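Local coordinates for extracellular solute-binding protein (Bordetella parapertussis, PDB 3PU5), which probably binds a small solute, perhaps a polyamine, outside the cytoplasmic membrane for delivery to an ABC-type importer, at residues P45-K50 against A63-N68. Numbering follows the deposited sequence.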
loop_
_atom_site.group_PDB
_atom_site.type_symbol
_atom_site.label_atom_id
_atom_site.label_comp_id
_atom_site.label_asym_id
_atom_site.label_seq_id
_atom_site.Cartn_x
_atom_site.Cartn_y
_atom_site.Cartn_z
ATOM N N PRO A 45 3.086 14.938 3.358
ATOM C CA PRO A 45 4.180 15.891 3.606
ATOM C C PRO A 45 3.829 16.974 4.618
ATOM O O PRO A 45 4.696 17.365 5.393
ATOM C CB PRO A 45 4.395 16.550 2.245
ATOM C CG PRO A 45 3.806 15.633 1.262
ATOM C CD PRO A 45 2.734 14.856 1.931
ATOM N N ALA A 46 2.589 17.464 4.591
ATOM C CA ALA A 46 2.151 18.514 5.511
ATOM C C ALA A 46 2.057 17.994 6.944
ATOM O O ALA A 46 2.522 18.641 7.884
ATOM C CB ALA A 46 0.814 19.096 5.069
ATOM N N HIS A 47 1.441 16.828 7.108
ATOM C CA HIS A 47 1.363 16.202 8.424
ATOM C C HIS A 47 2.757 15.968 9.010
ATOM O O HIS A 47 3.024 16.331 10.148
ATOM C CB HIS A 47 0.603 14.878 8.352
ATOM C CG HIS A 47 -0.886 15.032 8.400
ATOM N ND1 HIS A 47 -1.745 14.223 7.685
ATOM C CD2 HIS A 47 -1.668 15.904 9.080
ATOM C CE1 HIS A 47 -2.994 14.582 7.932
ATOM N NE2 HIS A 47 -2.973 15.599 8.778
ATOM N N ALA A 48 3.641 15.361 8.222
ATOM C CA ALA A 48 4.996 15.071 8.685
ATOM C C ALA A 48 5.741 16.342 9.065
ATOM O O ALA A 48 6.356 16.400 10.124
ATOM C CB ALA A 48 5.771 14.300 7.646
ATOM N N LEU A 49 5.697 17.363 8.214
ATOM C CA LEU A 49 6.411 18.604 8.536
ATOM C C LEU A 49 5.856 19.240 9.815
ATOM O O LEU A 49 6.607 19.747 10.659
ATOM C CB LEU A 49 6.373 19.606 7.375
ATOM C CG LEU A 49 7.171 20.890 7.666
ATOM C CD1 LEU A 49 8.634 20.565 7.949
ATOM C CD2 LEU A 49 7.065 21.901 6.529
ATOM N N LYS A 50 4.538 19.197 9.964
ATOM C CA LYS A 50 3.918 19.766 11.153
ATOM C C LYS A 50 4.407 19.060 12.407
ATOM O O LYS A 50 4.721 19.704 13.401
ATOM C CB LYS A 50 2.399 19.705 11.072
ATOM C CG LYS A 50 1.717 20.378 12.249
ATOM C CD LYS A 50 0.355 20.904 11.836
ATOM C CE LYS A 50 -0.381 21.552 12.996
ATOM N NZ LYS A 50 -1.711 22.002 12.519
ATOM N N ALA A 63 0.375 9.440 14.524
ATOM C CA ALA A 63 0.809 9.738 13.174
ATOM C C ALA A 63 0.342 8.609 12.291
ATOM O O ALA A 63 0.727 7.461 12.495
ATOM C CB ALA A 63 2.319 9.866 13.114
ATOM N N ALA A 64 -0.503 8.928 11.318
ATOM C CA ALA A 64 -1.029 7.905 10.435
ATOM C C ALA A 64 -1.043 8.434 9.015
ATOM O O ALA A 64 -1.938 9.200 8.638
ATOM C CB ALA A 64 -2.439 7.500 10.880
ATOM N N PHE A 65 -0.036 8.057 8.236
ATOM C CA PHE A 65 0.067 8.488 6.845
ATOM C C PHE A 65 1.146 7.726 6.067
ATOM O O PHE A 65 1.710 6.758 6.565
ATOM C CB PHE A 65 0.279 10.008 6.733
ATOM C CG PHE A 65 1.415 10.533 7.564
ATOM C CD1 PHE A 65 2.730 10.403 7.134
ATOM C CD2 PHE A 65 1.169 11.181 8.766
ATOM C CE1 PHE A 65 3.786 10.894 7.907
ATOM C CE2 PHE A 65 2.217 11.677 9.541
ATOM C CZ PHE A 65 3.526 11.531 9.110
ATOM N N GLY A 66 1.426 8.185 4.849
ATOM C CA GLY A 66 2.312 7.493 3.926
ATOM C C GLY A 66 3.718 7.189 4.408
ATOM O O GLY A 66 4.282 7.917 5.220
ATOM N N GLY A 67 4.290 6.120 3.858
ATOM C CA GLY A 67 5.590 5.624 4.266
ATOM C C GLY A 67 6.763 6.563 4.044
ATOM O O GLY A 67 7.621 6.693 4.923
ATOM N N ASN A 68 6.816 7.209 2.882
ATOM C CA ASN A 68 7.908 8.140 2.572
ATOM C C ASN A 68 8.086 9.223 3.629
ATOM O O ASN A 68 9.184 9.441 4.157
ATOM C CB ASN A 68 7.655 8.819 1.233
ATOM C CG ASN A 68 7.832 7.884 0.071
ATOM O OD1 ASN A 68 8.789 7.103 0.031
ATOM N ND2 ASN A 68 6.911 7.954 -0.893
#
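Phe-65 meets helix 44-53 through its CD2, CE2 and CZ atoms, and the helix answers with two consecutive residues, His-47 and Ala-48. Contacts of this kind illustrate how a single aromatic at the end of a strand can fill the gap to a neighbouring helix without any polar bond between them. On one flank CD2 of Phe-65 lies 3.8 Å from CB of His-47, with CE2 at much the same distance from that carbon. Further out, CZ of Phe-65 comes to 3.9 Å from the methyl carbon CB of Ala-48 and also touches its CA, bringing the ring against the helix backbone. Both CB atoms approach the ring obliquely. The first torsion of Phe-65 places CG between its own backbone N and carbonyl carbon (chi1 52°), directing the ring at the helix, where it meets the methyl group of Ala-48. CB of His-47 points toward the phenylalanine and makes its closest contact; CG stands anti to the carbonyl carbon, beside the backbone N (chi1 -83°).

Packing is tight around these three buried residues, but the interface is small, 133 Å² summed over both sides, and the nearest CA atoms, those of His-47 and Phe-65, remain 8.0 Å apart. Ala-46, Leu-49 and Lys-50 form the loose, solvent-facing side of the helix, whereas Pro-45, though exposed, touches Asp-69; a weak hydrogen bond joins Lys-50 to Tyr-60.

Beyond the pair, Thr-11 of strand 7-12 touches both His-47 and Phe-65, while Ile-51 and Met-70 add further contacts to the aromatic. Backbone bonding to Val-243 ties Phe-65 into the antiparallel sheet, and Gly-66 follows as N-cap of helix 67-75, so the contact lies where strand 62-65 gives way to that helix, with helix 44-53 packed against its last residue.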